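Local structure of Lin2722 protein (Listeria innocua, 3DS8) at residues 126-131 / 173-178; 39-44 / 62-67; 140-145 / 190-195. The protein is of unknown function but has the alpha/beta-hydrolase fold and is probably a serine hydrolase whose substrate is not known. All coordinates share one frame; numbering follows the deposited sequence.

Contact 1 (126-131 / 173-178); sequences KLVAIG and EVLAIA. With SO4 (sulfate ion), chain F.
Lys-126 and Glu-173 open this contact with a salt bridge, NZ to OE1 at 2.9 Å, their side chains running side by side off the same face of the sheet. The lysine chain is extended as far as CE and then turns (chi4 -78°), which brings NZ to OE1 nearly in line with the C-O bond. A sulfate ion, probably from the crystallisation liquor, accepts a further hydrogen bond from NZ through its O3 at 3.2 Å. The same ammonium group also donates to the carbonyl oxygens of Phe-238 and Phe-242 and makes a cation-pi contact with the Phe-238 ring, so this buried charge is well satisfied.

The backbones form a ladder of two parallel strands in exact register, Leu-127 beside Val-174 and Ala-129 beside Ala-176. Leu-127 and Ala-129 each use both N and O toward the other strand, and Gly-131 N closes the ladder on Ile-177 O at 2.8 Å. The intervening Val-128 and Ile-130 turn their polar backbone atoms to strand 95-101 and, for Ile-130, also to Ser-102 just beyond it.

Apolar packing fills the face that carries Val-128, Ile-130, Leu-175 and Ile-177. Val-128 CG1 meets Leu-175 CD2 at 4.0 Å and Ile-177 CD1 at 4.1 Å, while the two isoleucines touch through their CG2 methyls at 4.0 Å. On the reverse face Leu-127 CB comes no nearer than 4.3 Å to Val-174 CG2, and Ala-129 and Ala-176 present only methyls.

These are central strands of the alpha/beta-hydrolase sheet, flanked by strand 95-101 on one side and strand 209-216 on the other. Helix 229-240 packs on the face of Val-128 and Ile-177, and helix 103-114, which follows the probable nucleophile elbow, packs against Leu-127 on the reverse.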
loop_
_atom_site.group_PDB
_atom_site.type_symbol
_atom_site.label_atom_id
_atom_site.label_comp_id
_atom_site.label_asym_id
_atom_site.label_seq_id
_atom_site.Cartn_x
_atom_site.Cartn_y
_atom_site.Cartn_z
ATOM N N LYS A 126 7.330 -2.128 5.460
ATOM C CA LYS A 126 7.066 -0.890 4.696
ATOM C C LYS A 126 5.746 -1.048 3.969
ATOM O O LYS A 126 5.487 -2.104 3.387
ATOM C CB LYS A 126 8.149 -0.633 3.693
ATOM C CG LYS A 126 9.515 -0.346 4.341
ATOM C CD LYS A 126 10.588 -0.323 3.309
ATOM C CE LYS A 126 11.934 -0.092 3.874
ATOM N NZ LYS A 126 12.244 1.303 4.236
ATOM N N LEU A 127 4.926 -0.016 3.990
ATOM C CA LEU A 127 3.605 0.008 3.370
ATOM C C LEU A 127 3.532 1.264 2.512
ATOM O O LEU A 127 3.595 2.372 3.034
ATOM C CB LEU A 127 2.494 0.070 4.417
ATOM C CG LEU A 127 1.034 -0.159 4.024
ATOM C CD1 LEU A 127 0.176 -0.234 5.335
ATOM C CD2 LEU A 127 0.525 0.899 3.027
ATOM N N VAL A 128 3.451 1.085 1.200
ATOM C CA VAL A 128 3.234 2.179 0.256
ATOM C C VAL A 128 1.814 2.125 -0.301
ATOM O O VAL A 128 1.347 1.096 -0.847
ATOM C CB VAL A 128 4.258 2.150 -0.917
ATOM C CG1 VAL A 128 4.021 3.341 -1.887
ATOM C CG2 VAL A 128 5.707 2.161 -0.418
ATOM N N ALA A 129 1.069 3.214 -0.063
ATOM C CA ALA A 129 -0.326 3.325 -0.519
ATOM C C ALA A 129 -0.413 4.430 -1.576
ATOM O O ALA A 129 -0.046 5.558 -1.288
ATOM C CB ALA A 129 -1.255 3.640 0.686
ATOM N N ILE A 130 -0.853 4.083 -2.789
ATOM C CA ILE A 130 -0.812 5.009 -3.925
ATOM C C ILE A 130 -2.266 5.320 -4.305
ATOM O O ILE A 130 -2.967 4.463 -4.862
ATOM C CB ILE A 130 -0.016 4.418 -5.117
ATOM C CG1 ILE A 130 1.391 4.002 -4.666
ATOM C CG2 ILE A 130 0.024 5.408 -6.268
ATOM C CD1 ILE A 130 2.201 3.355 -5.759
ATOM N N GLY A 131 -2.708 6.544 -3.978
ATOM C CA GLY A 131 -4.077 7.001 -4.254
ATOM C C GLY A 131 -5.157 6.196 -3.536
ATOM O O GLY A 131 -6.224 5.933 -4.096
ATOM N N GLU A 173 6.470 1.314 8.537
ATOM C CA GLU A 173 6.886 2.554 7.855
ATOM C C GLU A 173 5.914 2.750 6.693
ATOM O O GLU A 173 5.721 1.855 5.887
ATOM C CB GLU A 173 8.329 2.439 7.335
ATOM C CG GLU A 173 9.347 2.215 8.429
ATOM C CD GLU A 173 10.772 2.066 7.937
ATOM O OE1 GLU A 173 10.932 1.936 6.716
ATOM O OE2 GLU A 173 11.740 2.162 8.767
ATOM N N VAL A 174 5.287 3.909 6.649
ATOM C CA VAL A 174 4.170 4.156 5.745
ATOM C C VAL A 174 4.478 5.319 4.840
ATOM O O VAL A 174 4.905 6.384 5.315
ATOM C CB VAL A 174 2.850 4.403 6.524
ATOM C CG1 VAL A 174 1.749 4.787 5.566
ATOM C CG2 VAL A 174 2.459 3.191 7.340
ATOM N N LEU A 175 4.265 5.127 3.540
ATOM C CA LEU A 175 4.367 6.191 2.555
ATOM C C LEU A 175 3.021 6.303 1.871
ATOM O O LEU A 175 2.499 5.313 1.296
ATOM C CB LEU A 175 5.444 5.877 1.487
ATOM C CG LEU A 175 5.462 6.777 0.255
ATOM C CD1 LEU A 175 5.757 8.216 0.651
ATOM C CD2 LEU A 175 6.526 6.199 -0.782
ATOM N N ALA A 176 2.405 7.490 1.966
ATOM C CA ALA A 176 1.142 7.768 1.314
ATOM C C ALA A 176 1.389 8.712 0.143
ATOM O O ALA A 176 1.823 9.872 0.300
ATOM C CB ALA A 176 0.120 8.414 2.291
ATOM N N ILE A 177 1.137 8.185 -1.047
ATOM C CA ILE A 177 1.215 8.919 -2.283
ATOM C C ILE A 177 -0.147 9.345 -2.755
ATOM O O ILE A 177 -1.103 8.515 -2.803
ATOM C CB ILE A 177 1.912 8.058 -3.356
ATOM C CG1 ILE A 177 3.405 7.896 -3.023
ATOM C CG2 ILE A 177 1.705 8.664 -4.768
ATOM C CD1 ILE A 177 4.137 6.913 -3.938
ATOM N N ALA A 178 -0.303 10.637 -3.023
ATOM C CA ALA A 178 -1.586 11.181 -3.411
ATOM C C ALA A 178 -1.457 12.021 -4.661
ATOM O O ALA A 178 -0.439 12.690 -4.865
ATOM C CB ALA A 178 -2.184 12.035 -2.305
HETATM S S SO4 F . 14.071 0.228 7.734
HETATM O O1 SO4 F . 15.083 -0.513 8.507
HETATM O O2 SO4 F . 14.068 1.612 8.299
HETATM O O3 SO4 F . 14.389 0.214 6.286
HETATM O O4 SO4 F . 12.761 -0.472 7.796
#

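Contact 2 (39-44 / 62-67); sequences MTVNSE and IKFGFE
Val-41 drives a single methyl, CG1, in beside two phenylalanine rings: it lies 3.5 Å from Phe-66 CD1 and 3.6 Å from Phe-64 CZ. CG1 sits between the backbone N and the carbonyl carbon (chi1 62°), and this rotamer brings it to the rings. Phe-64 turns its edge to a face of Phe-66: its CE2 stands 3.5 Å above the Phe-66 plane, and Phe-66 CD1 lies at the Phe-64 edge, in the plane of that ring. Further back, selenomethionine Met-39 lays CB near Phe-64 CD1 at 3.9 Å, and its carbonyl oxygen sits over one face of that ring, offset toward the rim. On the reverse face Thr-40 CG2 packs at Gly-65, where there is little room for a side chain.

Strands 36-42 and 61-66 run parallel here, on the side of the mixed alpha/beta-hydrolase sheet nearer its outer strand 46-50; helix 73-91 covers the face bearing Met-39 and Phe-64. Four backbone hydrogen bonds join them, from Met-39 N to Lys-63 O through to Glu-67 N on Val-41 O, 3.0 Å.

Beyond that last rung Glu-67 and Glu-44 reach solvent. Asn-42 ND2 comes 2.8 Å from Glu-67 OE1 without a hydrogen bond, amide and carboxylate planes 57° apart, and donates instead to Glu-44 OE2 at 3.0 Å from above its carboxylate. Separately, OD1 accepts from Glu-44 N at 2.9 Å, an Asx turn, and from Gln-68 NE2.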
loop_
_atom_site.group_PDB
_atom_site.type_symbol
_atom_site.label_atom_id
_atom_site.label_comp_id
_atom_site.label_asym_id
_atom_site.label_seq_id
_atom_site.Cartn_x
_atom_site.Cartn_y
_atom_site.Cartn_z
HETATM N N MSE A 39 1.060 -14.676 -7.380
HETATM C CA MSE A 39 0.146 -15.407 -6.520
HETATM C C MSE A 39 -1.227 -14.853 -6.726
HETATM O O MSE A 39 -1.393 -13.652 -6.775
HETATM C CB MSE A 39 0.435 -15.226 -5.039
HETATM C CG MSE A 39 1.612 -15.917 -4.510
HETATM SE SE MSE A 39 1.527 -15.788 -2.516
HETATM C CE MSE A 39 0.162 -17.031 -2.127
ATOM N N THR A 40 -2.233 -15.719 -6.782
ATOM C CA THR A 40 -3.576 -15.215 -6.879
ATOM C C THR A 40 -4.483 -15.976 -5.912
ATOM O O THR A 40 -4.203 -17.128 -5.550
ATOM C CB THR A 40 -4.059 -15.356 -8.319
ATOM O OG1 THR A 40 -3.922 -16.706 -8.725
ATOM C CG2 THR A 40 -3.194 -14.489 -9.302
ATOM N N VAL A 41 -5.567 -15.338 -5.500
ATOM C CA VAL A 41 -6.497 -15.942 -4.521
ATOM C C VAL A 41 -7.919 -15.691 -4.999
ATOM O O VAL A 41 -8.211 -14.700 -5.680
ATOM C CB VAL A 41 -6.257 -15.434 -3.049
ATOM C CG1 VAL A 41 -6.486 -13.885 -2.927
ATOM C CG2 VAL A 41 -7.181 -16.171 -2.001
ATOM N N ASN A 42 -8.781 -16.646 -4.674
ATOM C CA ASN A 42 -10.182 -16.623 -5.020
ATOM C C ASN A 42 -10.912 -17.009 -3.735
ATOM O O ASN A 42 -10.652 -18.077 -3.164
ATOM C CB ASN A 42 -10.412 -17.660 -6.108
ATOM C CG ASN A 42 -11.818 -17.702 -6.635
ATOM O OD1 ASN A 42 -12.785 -17.213 -6.028
ATOM N ND2 ASN A 42 -11.952 -18.343 -7.775
ATOM N N SER A 43 -11.852 -16.174 -3.335
ATOM C CA SER A 43 -12.694 -16.427 -2.166
ATOM C C SER A 43 -13.487 -17.728 -2.261
ATOM O O SER A 43 -14.023 -18.167 -1.244
ATOM C CB SER A 43 -13.685 -15.274 -1.965
ATOM O OG SER A 43 -14.693 -15.293 -2.962
ATOM N N GLU A 44 -13.600 -18.308 -3.466
ATOM C CA GLU A 44 -14.250 -19.610 -3.690
ATOM C C GLU A 44 -13.467 -20.700 -2.978
ATOM O O GLU A 44 -14.033 -21.751 -2.633
ATOM C CB GLU A 44 -14.290 -19.994 -5.182
ATOM C CG GLU A 44 -15.218 -19.166 -6.087
ATOM C CD GLU A 44 -14.919 -19.392 -7.585
ATOM O OE1 GLU A 44 -14.687 -20.568 -7.995
ATOM O OE2 GLU A 44 -14.883 -18.381 -8.340
ATOM N N ILE A 62 6.409 -10.279 -5.078
ATOM C CA ILE A 62 5.192 -11.083 -5.134
ATOM C C ILE A 62 4.092 -10.278 -5.829
ATOM O O ILE A 62 3.522 -9.330 -5.277
ATOM C CB ILE A 62 4.737 -11.526 -3.731
ATOM C CG1 ILE A 62 5.913 -12.108 -2.920
ATOM C CG2 ILE A 62 3.478 -12.472 -3.841
ATOM C CD1 ILE A 62 6.609 -13.340 -3.460
ATOM N N LYS A 63 3.844 -10.622 -7.078
ATOM C CA LYS A 63 2.799 -9.976 -7.853
ATOM C C LYS A 63 1.485 -10.631 -7.464
ATOM O O LYS A 63 1.233 -11.780 -7.784
ATOM C CB LYS A 63 3.070 -10.126 -9.347
ATOM C CG LYS A 63 4.392 -9.515 -9.760
ATOM C CD LYS A 63 4.584 -9.537 -11.282
ATOM C CE LYS A 63 5.910 -8.953 -11.668
ATOM N NZ LYS A 63 6.133 -9.060 -13.144
ATOM N N PHE A 64 0.640 -9.877 -6.793
ATOM C CA PHE A 64 -0.553 -10.466 -6.192
ATOM C C PHE A 64 -1.827 -10.135 -6.965
ATOM O O PHE A 64 -2.012 -9.003 -7.410
ATOM C CB PHE A 64 -0.678 -10.019 -4.734
ATOM C CG PHE A 64 -1.523 -10.917 -3.923
ATOM C CD1 PHE A 64 -0.971 -12.027 -3.311
ATOM C CD2 PHE A 64 -2.878 -10.682 -3.797
ATOM C CE1 PHE A 64 -1.743 -12.895 -2.582
ATOM C CE2 PHE A 64 -3.673 -11.544 -3.055
ATOM C CZ PHE A 64 -3.109 -12.662 -2.448
ATOM N N GLY A 65 -2.733 -11.103 -7.086
ATOM C CA GLY A 65 -3.987 -10.848 -7.754
ATOM C C GLY A 65 -5.161 -11.390 -6.972
ATOM O O GLY A 65 -5.136 -12.519 -6.558
ATOM N N PHE A 66 -6.203 -10.588 -6.822
ATOM C CA PHE A 66 -7.500 -11.061 -6.328
ATOM C C PHE A 66 -8.447 -11.342 -7.489
ATOM O O PHE A 66 -8.797 -10.422 -8.244
ATOM C CB PHE A 66 -8.133 -9.986 -5.454
ATOM C CG PHE A 66 -7.393 -9.706 -4.188
ATOM C CD1 PHE A 66 -7.511 -10.561 -3.118
ATOM C CD2 PHE A 66 -6.568 -8.595 -4.066
ATOM C CE1 PHE A 66 -6.834 -10.311 -1.921
ATOM C CE2 PHE A 66 -5.849 -8.367 -2.905
ATOM C CZ PHE A 66 -6.020 -9.219 -1.802
ATOM N N GLU A 67 -8.916 -12.584 -7.633
ATOM C CA GLU A 67 -9.890 -12.879 -8.703
ATOM C C GLU A 67 -11.167 -12.028 -8.532
ATOM O O GLU A 67 -11.778 -11.584 -9.517
ATOM C CB GLU A 67 -10.312 -14.343 -8.702
ATOM C CG GLU A 67 -11.293 -14.630 -9.852
ATOM C CD GLU A 67 -11.261 -16.056 -10.423
ATOM O OE1 GLU A 67 -10.681 -16.980 -9.803
ATOM O OE2 GLU A 67 -11.832 -16.231 -11.529
#

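Contact 3 (140-145 / 190-195); sequences NDNGMD and IVPTIS
Ile-194 pushes its CD1 methyl into the backbone of the loop at 143-145, reaching Asp-145 O at 3.3 Å and Gly-143 O at 3.4 Å. Its CG2 branch, anti to the backbone N, lies 3.6 Å from Asn-142 O. Asn-142 answers from the other segment: its CB rests on Pro-192 CB at 3.8 Å, the two side chains crossing at about a right angle, and its amide oxygen OD1 lies 3.6 Å from both CA and CB of Ser-195.

One water joins the backbones. It donates to Gly-143 O at 2.9 Å and accepts from Ile-194 N, an amide in the first turn of the short helix 193-196. Gly-143, with positive phi, leaves helix 139-142 here and carries the chain round Ile-194.

The next shell fixes the polar groups. Asn-142 ND2 donates to Asp-138 O and its OD1 accepts from Asn-135 ND2, while Ser-195 OG bonds to Asp-136 O and Asn-135 N; loop 135-138 therefore ties both segments together. Farther along, Asp-188, the probable acid of a Ser-His-Asp triad, accepts from the backbone N of Ile-190 and Val-191.

With no direct hydrogen bond between the segments, attachment depends on van der Waals contact, the water and the shared loop, and the buried Asn-142 amide spends its N-H and its oxygen on loop 135-138 and offers Pro-192 and Ser-195 packing surface.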
loop_
_atom_site.group_PDB
_atom_site.type_symbol
_atom_site.label_atom_id
_atom_site.label_comp_id
_atom_site.label_asym_id
_atom_site.label_seq_id
_atom_site.Cartn_x
_atom_site.Cartn_y
_atom_site.Cartn_z
ATOM N N ASN A 140 -17.475 16.064 0.046
ATOM C CA ASN A 140 -18.034 16.644 1.284
ATOM C C ASN A 140 -17.435 16.106 2.590
ATOM O O ASN A 140 -17.392 16.849 3.588
ATOM C CB ASN A 140 -19.547 16.481 1.323
ATOM C CG ASN A 140 -20.247 17.289 0.256
ATOM O OD1 ASN A 140 -19.733 18.323 -0.207
ATOM N ND2 ASN A 140 -21.445 16.842 -0.127
ATOM N N ASP A 141 -16.977 14.854 2.598
ATOM C CA ASP A 141 -16.392 14.233 3.767
ATOM C C ASP A 141 -14.910 14.664 3.932
ATOM O O ASP A 141 -14.317 14.465 4.990
ATOM C CB ASP A 141 -16.442 12.706 3.662
ATOM C CG ASP A 141 -17.837 12.127 3.787
ATOM O OD1 ASP A 141 -18.748 12.828 4.304
ATOM O OD2 ASP A 141 -18.011 10.942 3.391
ATOM N N ASN A 142 -14.322 15.168 2.853
ATOM C CA ASN A 142 -12.880 15.391 2.804
ATOM C C ASN A 142 -12.443 16.843 2.709
ATOM O O ASN A 142 -11.485 17.266 3.389
ATOM C CB ASN A 142 -12.315 14.531 1.676
ATOM C CG ASN A 142 -12.384 13.054 2.028
ATOM O OD1 ASN A 142 -11.664 12.611 2.917
ATOM N ND2 ASN A 142 -13.345 12.305 1.435
ATOM N N GLY A 143 -13.114 17.605 1.857
ATOM C CA GLY A 143 -12.779 19.010 1.718
ATOM C C GLY A 143 -11.491 19.259 0.949
ATOM O O GLY A 143 -11.034 18.416 0.152
HETATM N N MSE A 144 -10.929 20.458 1.136
HETATM C CA MSE A 144 -9.830 20.899 0.300
HETATM C C MSE A 144 -8.639 21.447 1.078
HETATM O O MSE A 144 -7.733 22.016 0.460
HETATM C CB MSE A 144 -10.335 22.019 -0.617
HETATM C CG MSE A 144 -11.520 21.619 -1.455
HETATM SE SE MSE A 144 -12.098 23.060 -2.614
HETATM C CE MSE A 144 -11.643 24.604 -1.460
ATOM N N ASP A 145 -8.659 21.346 2.407
ATOM C CA ASP A 145 -7.607 21.949 3.246
ATOM C C ASP A 145 -6.466 20.964 3.405
ATOM O O ASP A 145 -6.571 20.015 4.191
ATOM C CB ASP A 145 -8.164 22.313 4.602
ATOM C CG ASP A 145 -7.116 22.924 5.523
ATOM O OD1 ASP A 145 -5.973 23.184 5.064
ATOM O OD2 ASP A 145 -7.455 23.118 6.715
ATOM N N ILE A 190 -10.789 10.639 -9.032
ATOM C CA ILE A 190 -11.669 9.649 -8.406
ATOM C C ILE A 190 -11.698 9.843 -6.886
ATOM O O ILE A 190 -12.787 9.905 -6.276
ATOM C CB ILE A 190 -11.229 8.221 -8.730
ATOM C CG1 ILE A 190 -11.431 7.935 -10.234
ATOM C CG2 ILE A 190 -12.058 7.175 -7.917
ATOM C CD1 ILE A 190 -12.893 7.754 -10.615
ATOM N N VAL A 191 -10.512 9.985 -6.317
ATOM C CA VAL A 191 -10.309 10.117 -4.872
ATOM C C VAL A 191 -9.912 11.563 -4.499
ATOM O O VAL A 191 -8.905 12.079 -4.997
ATOM C CB VAL A 191 -9.197 9.134 -4.392
ATOM C CG1 VAL A 191 -8.923 9.253 -2.821
ATOM C CG2 VAL A 191 -9.506 7.658 -4.803
ATOM N N PRO A 192 -10.623 12.168 -3.531
ATOM C CA PRO A 192 -10.162 13.454 -2.997
ATOM C C PRO A 192 -8.758 13.294 -2.430
ATOM O O PRO A 192 -8.438 12.323 -1.737
ATOM C CB PRO A 192 -11.206 13.794 -1.915
ATOM C CG PRO A 192 -12.404 12.988 -2.292
ATOM C CD PRO A 192 -11.870 11.736 -2.898
ATOM N N THR A 193 -7.917 14.268 -2.716
ATOM C CA THR A 193 -6.535 14.221 -2.299
ATOM C C THR A 193 -6.410 14.002 -0.811
ATOM O O THR A 193 -5.610 13.180 -0.351
ATOM C CB THR A 193 -5.812 15.526 -2.732
ATOM O OG1 THR A 193 -6.017 15.732 -4.127
ATOM C CG2 THR A 193 -4.361 15.431 -2.441
ATOM N N ILE A 194 -7.285 14.663 -0.051
ATOM C CA ILE A 194 -7.259 14.510 1.385
ATOM C C ILE A 194 -7.578 13.074 1.866
ATOM O O ILE A 194 -7.020 12.607 2.844
ATOM C CB ILE A 194 -8.175 15.543 2.041
ATOM C CG1 ILE A 194 -7.432 16.910 1.998
ATOM C CG2 ILE A 194 -8.587 15.143 3.489
ATOM C CD1 ILE A 194 -8.282 18.043 2.117
ATOM N N SER A 195 -8.490 12.406 1.182
ATOM C CA SER A 195 -8.843 11.000 1.483
ATOM C C SER A 195 -7.622 10.137 1.338
ATOM O O SER A 195 -7.355 9.273 2.172
ATOM C CB SER A 195 -9.936 10.494 0.569
ATOM O OG SER A 195 -10.264 9.146 0.888
HETATM O O HOH W 1 -9.186 16.668 -1.192
#

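Contacts 1 and 2 belong to the same sheet but sit differently in it. Contact 1 is wholly buried near the middle of the chain, whereas contact 2, its centre 21 Å away, lies toward one side and runs out to solvent. Aliphatic packing and a buried ion pair mark the first; aromatic rings and an Asx turn mark the second. Contact 3 is partly buried and involves loops and short helices, with a water in place of a backbone ladder. It is continuous with contact 1: strands 123-130 and 173-180 lead on to its two segments, and Gly-131 O packs on Val-191 CG2 at 3.8 Å. Contacts 2 and 3 stay about 17 Å apart at their nearest atoms.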